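Local structure of cytochrome p450EpoK (1PKF) at residues Lys18-Gly23 against Leu301-Val306; Thr256-Tyr261 against Pro401-Ile406. The protein is a cytochrome P450 that carries a protoporphyrin IX with iron and, in this structure, holds epothilone D in a pocket beside it. All coordinates share one frame; numbering follows the deposited sequence.

Contact 1: residues Lys18-Gly23 against Leu301-Val306; sequences KPFAPG and LRIGTV. With EPD (epothilone D), chain C.
Arg302 NH1 donates to Pro19 O at 2.8 Å, the N-H...O angle being 161°, and the carbonyl oxygen lies in the guanidinium plane. The same nitrogen donates to water 1, which in turn gives a hydrogen to Ala21 O at 2.9 Å, so NH1 reaches two carbonyls of the 18-23 loop, one directly and one through water. His400 O at NE and Gly398 O at NH2 hold the rest of the guanidinium and fix its rotation. The arginine chain runs out straight and then bends about the CG-CD bond (chi3 -67°), and the guanidinium comes to lie nearly parallel to the Phe20 ring, the planes 12° apart. The closest approach is at the bend, Phe20 CE2 to Arg302 CD 3.4 Å. A type I turn from Lys18 to Ala21 presents Pro19 and Phe20 together. Pro19 CB packs at 4.0 Å on Ile303 CG1, while Phe20 CZ reaches Ile303 CD1 more loosely. Further along, Gly304 O accepts a hydrogen bond from epothilone D O10. The contact joins the loop preceding helix 29-38 to the residues that lead into strand 304-309, with Trp44 of strand 41-44 touching both Pro19 and Ile303.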
ATOM      1  N   LYS A  18      12.444  -9.934  14.415  1.00 42.27           N
ATOM      2  CA  LYS A  18      13.200 -10.242  13.224  1.00 42.03           C
ATOM      3  C   LYS A  18      12.257 -10.346  12.010  1.00 39.92           C
ATOM      4  O   LYS A  18      11.937 -11.447  11.532  1.00 39.89           O
ATOM      5  CB  LYS A  18      13.927 -11.574  13.441  1.00 44.13           C
ATOM      6  CG  LYS A  18      15.034 -11.497  14.480  1.00 45.83           C
ATOM      7  CD  LYS A  18      15.732 -12.823  14.544  1.00 49.32           C
ATOM      8  CE  LYS A  18      16.668 -12.917  15.760  1.00 51.37           C
ATOM      9  NZ  LYS A  18      16.557 -14.270  16.350  1.00 53.14           N
ATOM     10  N   PRO A  19      11.811  -9.201  11.516  1.00 38.99           N
ATOM     11  CA  PRO A  19      10.831  -9.156  10.412  1.00 39.84           C
ATOM     12  C   PRO A  19      11.375  -9.531   9.042  1.00 40.37           C
ATOM     13  O   PRO A  19      10.597  -9.527   8.092  1.00 41.53           O
ATOM     14  CB  PRO A  19      10.401  -7.704  10.411  1.00 39.36           C
ATOM     15  CG  PRO A  19      11.557  -6.990  10.926  1.00 39.82           C
ATOM     16  CD  PRO A  19      12.176  -7.858  11.986  1.00 39.36           C
ATOM     17  N   PHE A  20      12.680  -9.801   8.930  1.00 39.96           N
ATOM     18  CA  PHE A  20      13.285 -10.283   7.689  1.00 40.85           C
ATOM     19  C   PHE A  20      13.736 -11.721   7.786  1.00 42.28           C
ATOM     20  O   PHE A  20      14.269 -12.253   6.817  1.00 41.65           O
ATOM     21  CB  PHE A  20      14.450  -9.373   7.261  1.00 40.07           C
ATOM     22  CG  PHE A  20      13.998  -8.006   6.926  1.00 40.57           C
ATOM     23  CD1 PHE A  20      14.110  -6.981   7.838  1.00 40.61           C
ATOM     24  CD2 PHE A  20      13.323  -7.766   5.745  1.00 41.91           C
ATOM     25  CE1 PHE A  20      13.637  -5.712   7.543  1.00 39.39           C
ATOM     26  CE2 PHE A  20      12.839  -6.504   5.453  1.00 41.54           C
ATOM     27  CZ  PHE A  20      12.998  -5.481   6.353  1.00 40.41           C
ATOM     28  N   ALA A  21      13.495 -12.364   8.934  1.00 43.81           N
ATOM     29  CA  ALA A  21      13.737 -13.789   9.056  1.00 45.29           C
ATOM     30  C   ALA A  21      12.900 -14.538   8.028  1.00 47.10           C
ATOM     31  O   ALA A  21      11.774 -14.153   7.745  1.00 48.40           O
ATOM     32  CB  ALA A  21      13.416 -14.292  10.469  1.00 45.59           C
ATOM     33  N   PRO A  22      13.464 -15.578   7.420  1.00 47.24           N
ATOM     34  CA  PRO A  22      12.666 -16.486   6.602  1.00 46.49           C
ATOM     35  C   PRO A  22      11.478 -17.028   7.391  1.00 46.36           C
ATOM     36  O   PRO A  22      11.608 -17.370   8.556  1.00 45.79           O
ATOM     37  CB  PRO A  22      13.645 -17.634   6.235  1.00 47.23           C
ATOM     38  CG  PRO A  22      15.009 -17.263   6.805  1.00 47.51           C
ATOM     39  CD  PRO A  22      14.905 -15.914   7.429  1.00 47.76           C
ATOM     40  N   GLY A  23      10.324 -17.105   6.742  1.00 46.84           N
ATOM     41  CA  GLY A  23       9.089 -17.527   7.386  1.00 46.54           C
ATOM     42  C   GLY A  23       8.198 -16.428   7.946  1.00 45.72           C
ATOM     43  O   GLY A  23       6.998 -16.642   8.155  1.00 45.56           O
ATOM     44  N   LEU A 301       1.415  -5.414   5.353  1.00 35.25           N
ATOM     45  CA  LEU A 301       2.620  -4.734   5.784  1.00 37.23           C
ATOM     46  C   LEU A 301       3.501  -5.674   6.622  1.00 38.46           C
ATOM     47  O   LEU A 301       2.983  -6.496   7.375  1.00 38.73           O
ATOM     48  CB  LEU A 301       2.297  -3.481   6.545  1.00 37.43           C
ATOM     49  CG  LEU A 301       1.658  -2.389   5.708  1.00 37.95           C
ATOM     50  CD1 LEU A 301       1.134  -1.271   6.575  1.00 36.78           C
ATOM     51  CD2 LEU A 301       2.671  -1.840   4.672  1.00 38.83           C
ATOM     52  N   ARG A 302       4.818  -5.605   6.380  1.00 38.31           N
ATOM     53  CA  ARG A 302       5.833  -6.365   7.121  1.00 37.99           C
ATOM     54  C   ARG A 302       5.975  -5.850   8.551  1.00 37.86           C
ATOM     55  O   ARG A 302       6.024  -6.622   9.509  1.00 39.88           O
ATOM     56  CB  ARG A 302       7.198  -6.235   6.397  1.00 37.56           C
ATOM     57  CG  ARG A 302       8.296  -7.156   6.910  1.00 37.04           C
ATOM     58  CD  ARG A 302       9.572  -7.201   6.028  1.00 36.35           C
ATOM     59  NE  ARG A 302       9.291  -7.810   4.739  1.00 35.60           N
ATOM     60  CZ  ARG A 302       9.361  -9.103   4.502  1.00 35.72           C
ATOM     61  NH1 ARG A 302       9.742  -9.938   5.450  1.00 36.33           N
ATOM     62  NH2 ARG A 302       9.085  -9.575   3.300  1.00 37.31           N
ATOM     63  N   ILE A 303       6.088  -4.541   8.677  1.00 37.49           N
ATOM     64  CA  ILE A 303       6.245  -3.876   9.950  1.00 38.50           C
ATOM     65  C   ILE A 303       5.105  -2.857  10.168  1.00 40.07           C
ATOM     66  O   ILE A 303       4.290  -2.993  11.086  1.00 41.27           O
ATOM     67  CB  ILE A 303       7.622  -3.187  10.049  1.00 38.65           C
ATOM     68  CG1 ILE A 303       8.752  -4.180   9.655  1.00 39.29           C
ATOM     69  CG2 ILE A 303       7.822  -2.684  11.440  1.00 37.99           C
ATOM     70  CD1 ILE A 303       9.781  -3.636   8.708  1.00 39.24           C
ATOM     71  N   GLY A 304       5.038  -1.826   9.340  1.00 40.04           N
ATOM     72  CA  GLY A 304       3.951  -0.878   9.449  1.00 39.82           C
ATOM     73  C   GLY A 304       4.328   0.419   8.810  1.00 39.65           C
ATOM     74  O   GLY A 304       4.829   0.432   7.708  1.00 40.03           O
ATOM     75  N   THR A 305       4.053   1.521   9.490  1.00 38.21           N
ATOM     76  CA  THR A 305       4.412   2.815   8.959  1.00 37.92           C
ATOM     77  C   THR A 305       5.167   3.545  10.046  1.00 37.27           C
ATOM     78  O   THR A 305       5.304   3.018  11.150  1.00 38.46           O
ATOM     79  CB  THR A 305       3.159   3.556   8.445  1.00 37.66           C
ATOM     80  OG1 THR A 305       3.553   4.794   7.830  1.00 37.73           O
ATOM     81  CG2 THR A 305       2.235   3.932   9.615  1.00 38.37           C
ATOM     82  N   VAL A 306       5.693   4.710   9.730  1.00 36.73           N
ATOM     83  CA  VAL A 306       6.601   5.405  10.623  1.00 38.93           C
ATOM     84  C   VAL A 306       6.131   6.807  10.985  1.00 39.43           C
ATOM     85  O   VAL A 306       5.431   7.472  10.220  1.00 36.43           O
ATOM     86  CB  VAL A 306       8.040   5.533  10.029  1.00 38.93           C
ATOM     87  CG1 VAL A 306       8.627   4.178   9.914  1.00 40.66           C
ATOM     88  CG2 VAL A 306       8.037   6.185   8.643  1.00 38.24           C
TER
HETATM   89  C51 EPD C 450       0.792   0.994   2.126  1.00 49.45           C
HETATM   90  C5  EPD C 450       1.643   2.246   2.105  1.00 49.27           C
HETATM   91  C4  EPD C 450       1.858   2.750   0.906  1.00 50.15           C
HETATM   92  C3  EPD C 450       2.486   4.096   0.702  1.00 51.42           C
HETATM   93  C2  EPD C 450       3.753   4.001  -0.212  1.00 52.56           C
HETATM   94  C20 EPD C 450       4.441   5.418  -0.492  1.00 53.77           C
HETATM   95  C21 EPD C 450       5.873   5.393  -1.009  1.00 55.06           C
HETATM   96  C22 EPD C 450       3.706   6.501  -0.173  1.00 54.19           C
HETATM   97  C23 EPD C 450       4.156   7.839  -0.318  1.00 55.01           C
HETATM   98  C24 EPD C 450       3.553   8.979  -0.211  1.00 54.61           C
HETATM   99  S1  EPD C 450       4.617  10.339  -0.455  1.00 56.31           S
HETATM  100  C25 EPD C 450       5.877   9.179  -0.667  1.00 56.21           C
HETATM  101  C27 EPD C 450       7.250   9.719  -0.954  1.00 56.87           C
HETATM  102  N26 EPD C 450       5.557   7.973  -0.565  1.00 55.21           N
HETATM  103  C6  EPD C 450       1.758   3.137   3.362  1.00 48.17           C
HETATM  104  C7  EPD C 450       2.245   2.398   4.601  1.00 46.42           C
HETATM  105  C8  EPD C 450       3.753   2.133   4.443  1.00 43.98           C
HETATM  106  C9  EPD C 450       4.880   2.906   5.080  1.00 41.22           C
HETATM  107  C91 EPD C 450       5.245   4.273   4.656  1.00 40.95           C
HETATM  108  C10 EPD C 450       6.089   2.020   4.488  1.00 40.80           C
HETATM  109  O10 EPD C 450       5.886   0.656   5.027  1.00 41.52           O
HETATM  110  C11 EPD C 450       7.541   2.629   4.653  1.00 40.42           C
HETATM  111  C28 EPD C 450       8.018   2.756   6.091  1.00 40.41           C
HETATM  112  C12 EPD C 450       8.577   1.813   3.882  1.00 41.73           C
HETATM  113  O12 EPD C 450       8.897   0.743   4.422  1.00 41.00           O
HETATM  114  C13 EPD C 450       9.077   2.390   2.537  1.00 44.22           C
HETATM  115  C30 EPD C 450       9.736   3.743   2.655  1.00 43.60           C
HETATM  116  C29 EPD C 450       9.928   1.393   1.748  1.00 44.42           C
HETATM  117  C14 EPD C 450       7.800   2.733   1.616  1.00 46.17           C
HETATM  118  O14 EPD C 450       8.124   3.488   0.442  1.00 45.68           O
HETATM  119  C15 EPD C 450       7.068   1.559   1.029  1.00 48.16           C
HETATM  120  C16 EPD C 450       5.780   2.043   0.275  1.00 51.11           C
HETATM  121  O16 EPD C 450       5.228   1.294  -0.501  1.00 54.00           O
HETATM  122  O1  EPD C 450       5.238   3.382   0.514  1.00 53.25           O
HETATM  123  O   HOH W   1      10.098 -13.011   5.606  1.00 42.41           O

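Contact 2: residues Thr256-Tyr261 against Pro401-Ile406; sequences TDTTIY and PAFRNI. With EPD (epothilone D), chain C.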
ATOM      1  N   THR A 256       0.605   0.861  -6.693  1.00 45.62           N
ATOM      2  CA  THR A 256       1.001  -0.276  -7.483  1.00 46.51           C
ATOM      3  C   THR A 256       1.089  -1.554  -6.645  1.00 46.36           C
ATOM      4  O   THR A 256       0.159  -2.381  -6.662  1.00 45.77           O
ATOM      5  CB  THR A 256       2.341   0.077  -8.122  1.00 48.22           C
ATOM      6  OG1 THR A 256       2.116   1.109  -9.090  1.00 49.17           O
ATOM      7  CG2 THR A 256       2.916  -1.089  -8.913  1.00 49.76           C
ATOM      8  N   ASP A 257       2.175  -1.708  -5.878  1.00 44.58           N
ATOM      9  CA  ASP A 257       2.403  -2.966  -5.182  1.00 45.62           C
ATOM     10  C   ASP A 257       1.332  -3.291  -4.134  1.00 43.07           C
ATOM     11  O   ASP A 257       0.957  -4.431  -4.003  1.00 41.72           O
ATOM     12  CB  ASP A 257       3.828  -3.050  -4.593  1.00 47.14           C
ATOM     13  CG  ASP A 257       4.893  -3.343  -5.675  1.00 49.66           C
ATOM     14  OD1 ASP A 257       4.522  -3.648  -6.835  1.00 50.82           O
ATOM     15  OD2 ASP A 257       6.123  -3.291  -5.477  1.00 52.41           O
ATOM     16  N   THR A 258       0.883  -2.288  -3.385  1.00 42.92           N
ATOM     17  CA  THR A 258      -0.112  -2.489  -2.336  1.00 42.78           C
ATOM     18  C   THR A 258      -1.306  -3.252  -2.861  1.00 40.29           C
ATOM     19  O   THR A 258      -1.736  -4.226  -2.290  1.00 40.79           O
ATOM     20  CB  THR A 258      -0.576  -1.118  -1.787  1.00 44.59           C
ATOM     21  OG1 THR A 258      -0.878  -0.213  -2.865  1.00 45.15           O
ATOM     22  CG2 THR A 258       0.548  -0.421  -1.052  1.00 44.61           C
ATOM     23  N   THR A 259      -1.846  -2.810  -3.980  1.00 39.08           N
ATOM     24  CA  THR A 259      -3.039  -3.422  -4.511  1.00 37.90           C
ATOM     25  C   THR A 259      -2.761  -4.786  -5.071  1.00 38.01           C
ATOM     26  O   THR A 259      -3.636  -5.650  -5.037  1.00 37.42           O
ATOM     27  CB  THR A 259      -3.624  -2.529  -5.592  1.00 39.20           C
ATOM     28  OG1 THR A 259      -3.783  -1.215  -5.066  1.00 39.45           O
ATOM     29  CG2 THR A 259      -5.039  -2.981  -5.972  1.00 39.48           C
ATOM     30  N   ILE A 260      -1.547  -4.999  -5.583  1.00 36.33           N
ATOM     31  CA  ILE A 260      -1.188  -6.311  -6.072  1.00 36.83           C
ATOM     32  C   ILE A 260      -1.320  -7.268  -4.910  1.00 37.25           C
ATOM     33  O   ILE A 260      -1.927  -8.322  -5.061  1.00 35.92           O
ATOM     34  CB  ILE A 260       0.248  -6.312  -6.681  1.00 37.79           C
ATOM     35  CG1 ILE A 260       0.284  -5.411  -7.932  1.00 38.72           C
ATOM     36  CG2 ILE A 260       0.662  -7.697  -7.057  1.00 37.87           C
ATOM     37  CD1 ILE A 260       1.660  -5.398  -8.664  1.00 39.91           C
ATOM     38  N   TYR A 261      -0.813  -6.862  -3.733  1.00 36.92           N
ATOM     39  CA  TYR A 261      -0.776  -7.741  -2.586  1.00 37.75           C
ATOM     40  C   TYR A 261      -2.184  -7.936  -2.012  1.00 38.61           C
ATOM     41  O   TYR A 261      -2.517  -9.028  -1.647  1.00 39.41           O
ATOM     42  CB  TYR A 261       0.270  -7.269  -1.559  1.00 37.31           C
ATOM     43  CG  TYR A 261       1.655  -7.309  -2.163  1.00 38.38           C
ATOM     44  CD1 TYR A 261       2.031  -8.371  -2.981  1.00 40.30           C
ATOM     45  CD2 TYR A 261       2.546  -6.274  -2.009  1.00 39.53           C
ATOM     46  CE1 TYR A 261       3.261  -8.413  -3.578  1.00 41.38           C
ATOM     47  CE2 TYR A 261       3.800  -6.311  -2.625  1.00 41.10           C
ATOM     48  CZ  TYR A 261       4.126  -7.384  -3.413  1.00 41.10           C
ATOM     49  OH  TYR A 261       5.347  -7.484  -4.013  1.00 46.02           O
ATOM     50  N   PRO A 401      11.084  -4.686   1.746  1.00 36.85           N
ATOM     51  CA  PRO A 401      11.278  -4.059   3.049  1.00 37.79           C
ATOM     52  C   PRO A 401       9.986  -3.554   3.677  1.00 38.18           C
ATOM     53  O   PRO A 401       9.972  -3.363   4.911  1.00 38.65           O
ATOM     54  CB  PRO A 401      12.167  -2.871   2.733  1.00 36.32           C
ATOM     55  CG  PRO A 401      11.794  -2.536   1.328  1.00 36.13           C
ATOM     56  CD  PRO A 401      11.684  -3.890   0.663  1.00 35.82           C
ATOM     57  N   ALA A 402       8.960  -3.257   2.876  1.00 37.62           N
ATOM     58  CA  ALA A 402       7.673  -2.753   3.452  1.00 36.55           C
ATOM     59  C   ALA A 402       6.563  -3.778   3.546  1.00 36.93           C
ATOM     60  O   ALA A 402       5.654  -3.635   4.379  1.00 38.21           O
ATOM     61  CB  ALA A 402       7.153  -1.602   2.648  1.00 36.51           C
ATOM     62  N   PHE A 403       6.575  -4.741   2.634  1.00 35.73           N
ATOM     63  CA  PHE A 403       5.464  -5.655   2.432  1.00 36.06           C
ATOM     64  C   PHE A 403       5.828  -7.124   2.668  1.00 36.41           C
ATOM     65  O   PHE A 403       6.952  -7.565   2.402  1.00 36.92           O
ATOM     66  CB  PHE A 403       4.915  -5.528   1.009  1.00 36.31           C
ATOM     67  CG  PHE A 403       4.456  -4.137   0.656  1.00 38.52           C
ATOM     68  CD1 PHE A 403       4.998  -3.464  -0.435  1.00 39.31           C
ATOM     69  CD2 PHE A 403       3.493  -3.503   1.418  1.00 39.86           C
ATOM     70  CE1 PHE A 403       4.573  -2.207  -0.748  1.00 40.14           C
ATOM     71  CE2 PHE A 403       3.075  -2.250   1.123  1.00 39.80           C
ATOM     72  CZ  PHE A 403       3.602  -1.591   0.026  1.00 40.63           C
ATOM     73  N   ARG A 404       4.856  -7.876   3.146  1.00 35.64           N
ATOM     74  CA  ARG A 404       4.928  -9.338   3.116  1.00 37.90           C
ATOM     75  C   ARG A 404       4.576  -9.769   1.702  1.00 38.03           C
ATOM     76  O   ARG A 404       3.467 -10.206   1.406  1.00 38.41           O
ATOM     77  CB  ARG A 404       3.947  -9.956   4.115  1.00 37.08           C
ATOM     78  CG  ARG A 404       4.100  -9.478   5.539  1.00 37.36           C
ATOM     79  CD  ARG A 404       2.858  -9.790   6.455  1.00 37.05           C
ATOM     80  NE  ARG A 404       2.474 -11.176   6.283  1.00 37.93           N
ATOM     81  CZ  ARG A 404       1.263 -11.667   6.397  1.00 37.63           C
ATOM     82  NH1 ARG A 404       0.242 -10.883   6.711  1.00 40.11           N
ATOM     83  NH2 ARG A 404       1.078 -12.960   6.187  1.00 37.43           N
ATOM     84  N   ASN A 405       5.533  -9.626   0.809  1.00 39.31           N
ATOM     85  CA  ASN A 405       5.242  -9.714  -0.607  1.00 39.23           C
ATOM     86  C   ASN A 405       5.072 -11.134  -1.100  1.00 40.35           C
ATOM     87  O   ASN A 405       5.904 -11.952  -0.844  1.00 43.15           O
ATOM     88  CB  ASN A 405       6.298  -8.943  -1.421  1.00 38.12           C
ATOM     89  CG  ASN A 405       7.746  -9.437  -1.200  1.00 37.46           C
ATOM     90  OD1 ASN A 405       8.240  -9.616  -0.054  1.00 31.91           O
ATOM     91  ND2 ASN A 405       8.454  -9.596  -2.330  1.00 36.62           N
ATOM     92  N   ILE A 406       3.964 -11.445  -1.770  1.00 42.52           N
ATOM     93  CA  ILE A 406       3.790 -12.771  -2.360  1.00 45.37           C
ATOM     94  C   ILE A 406       4.350 -12.707  -3.757  1.00 45.49           C
ATOM     95  O   ILE A 406       3.937 -11.864  -4.544  1.00 45.01           O
ATOM     96  CB  ILE A 406       2.329 -13.224  -2.403  1.00 47.93           C
ATOM     97  CG1 ILE A 406       1.771 -13.380  -0.995  1.00 50.83           C
ATOM     98  CG2 ILE A 406       2.218 -14.598  -3.056  1.00 48.61           C
ATOM     99  CD1 ILE A 406       0.342 -14.035  -0.939  1.00 52.22           C
TER
HETATM  100  C51 EPD C 450       0.792   0.994   2.126  1.00 49.45           C
HETATM  101  C5  EPD C 450       1.643   2.246   2.105  1.00 49.27           C
HETATM  102  C4  EPD C 450       1.858   2.750   0.906  1.00 50.15           C
HETATM  103  C3  EPD C 450       2.486   4.096   0.702  1.00 51.42           C
HETATM  104  C2  EPD C 450       3.753   4.001  -0.212  1.00 52.56           C
HETATM  105  C20 EPD C 450       4.441   5.418  -0.492  1.00 53.77           C
HETATM  106  C21 EPD C 450       5.873   5.393  -1.009  1.00 55.06           C
HETATM  107  C22 EPD C 450       3.706   6.501  -0.173  1.00 54.19           C
HETATM  108  C23 EPD C 450       4.156   7.839  -0.318  1.00 55.01           C
HETATM  109  C24 EPD C 450       3.553   8.979  -0.211  1.00 54.61           C
HETATM  110  S1  EPD C 450       4.617  10.339  -0.455  1.00 56.31           S
HETATM  111  C25 EPD C 450       5.877   9.179  -0.667  1.00 56.21           C
HETATM  112  C27 EPD C 450       7.250   9.719  -0.954  1.00 56.87           C
HETATM  113  N26 EPD C 450       5.557   7.973  -0.565  1.00 55.21           N
HETATM  114  C6  EPD C 450       1.758   3.137   3.362  1.00 48.17           C
HETATM  115  C7  EPD C 450       2.245   2.398   4.601  1.00 46.42           C
HETATM  116  C8  EPD C 450       3.753   2.133   4.443  1.00 43.98           C
HETATM  117  C9  EPD C 450       4.880   2.906   5.080  1.00 41.22           C
HETATM  118  C91 EPD C 450       5.245   4.273   4.656  1.00 40.95           C
HETATM  119  C10 EPD C 450       6.089   2.020   4.488  1.00 40.80           C
HETATM  120  O10 EPD C 450       5.886   0.656   5.027  1.00 41.52           O
HETATM  121  C11 EPD C 450       7.541   2.629   4.653  1.00 40.42           C
HETATM  122  C28 EPD C 450       8.018   2.756   6.091  1.00 40.41           C
HETATM  123  C12 EPD C 450       8.577   1.813   3.882  1.00 41.73           C
HETATM  124  O12 EPD C 450       8.897   0.743   4.422  1.00 41.00           O
HETATM  125  C13 EPD C 450       9.077   2.390   2.537  1.00 44.22           C
HETATM  126  C30 EPD C 450       9.736   3.743   2.655  1.00 43.60           C
HETATM  127  C29 EPD C 450       9.928   1.393   1.748  1.00 44.42           C
HETATM  128  C14 EPD C 450       7.800   2.733   1.616  1.00 46.17           C
HETATM  129  O14 EPD C 450       8.124   3.488   0.442  1.00 45.68           O
HETATM  130  C15 EPD C 450       7.068   1.559   1.029  1.00 48.16           C
HETATM  131  C16 EPD C 450       5.780   2.043   0.275  1.00 51.11           C
HETATM  132  O16 EPD C 450       5.228   1.294  -0.501  1.00 54.00           O
HETATM  133  O1  EPD C 450       5.238   3.382   0.514  1.00 53.25           O
HETATM  134  O   HOH W   2       7.505  -9.225  -5.304  1.00 66.04           O
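Phe403 meets the helix with its ring, whose CZ lies 3.4 Å from Thr258 CG2 and whose CE1 rests against Asp257 CB. The ring stands between the helix and epothilone D, with CZ equally near O16 of the ligand. Over the opposite face sits the CB of the preceding Ala402, itself 3.4 Å from epothilone D O12. The Thr258 methyl is turned to the ring and ligand because OG1 takes the place between backbone N and carbonyl carbon (chi1 47°), where it bonds to Ala254 O one turn back. On the helix side, nearer its CB, Phe403 also meets Tyr261, the ring planes inclined at 56°, with Phe403 CD1 at the edge of the tyrosine ring, 3.8 Å from Tyr261 CE2. Arg404 turns away to Glu298, and Asn405 then brings its CA over a face of the Tyr261 ring, a CH-pi contact with 4.0 Å to the centroid. Asn405 CB is close to the phenol oxygen, and water 2 links Tyr261 OH with Asn405 ND2, 3.1 Å from each; OD1 accepts from His400 N. Ile406 finishes the segment with its backbone N 3.6 Å from Tyr261 CE1. Such an arrangement is characteristic of the P450 fold, in which a long helix, here 241-272, passes over the heme, which Thr258 touches, and a loop near the C-terminus closes the ligand pocket.

Overall arrangement
Both contacts are buried, but contact 2 lies nearer the middle of the chain, its centre about 7 Å from that of the chain, against about 14 Å for contact 1. The centres of the two are about 12 Å apart, and 301-306 and 401-406 touch directly: Arg302 N probably donates to Ala402 O at 2.9 Å, so the two loops are joined by backbone as well as side chains. Contact 1 relies on a charged group gripping carbonyls, with the N-terminal loop on one side and the lead-in to strand 304-309 on the other. Contact 2, between the 241-272 helix and a loop, has no direct hydrogen bond across it and depends on aromatic packing and one water. Epothilone D is touched from both.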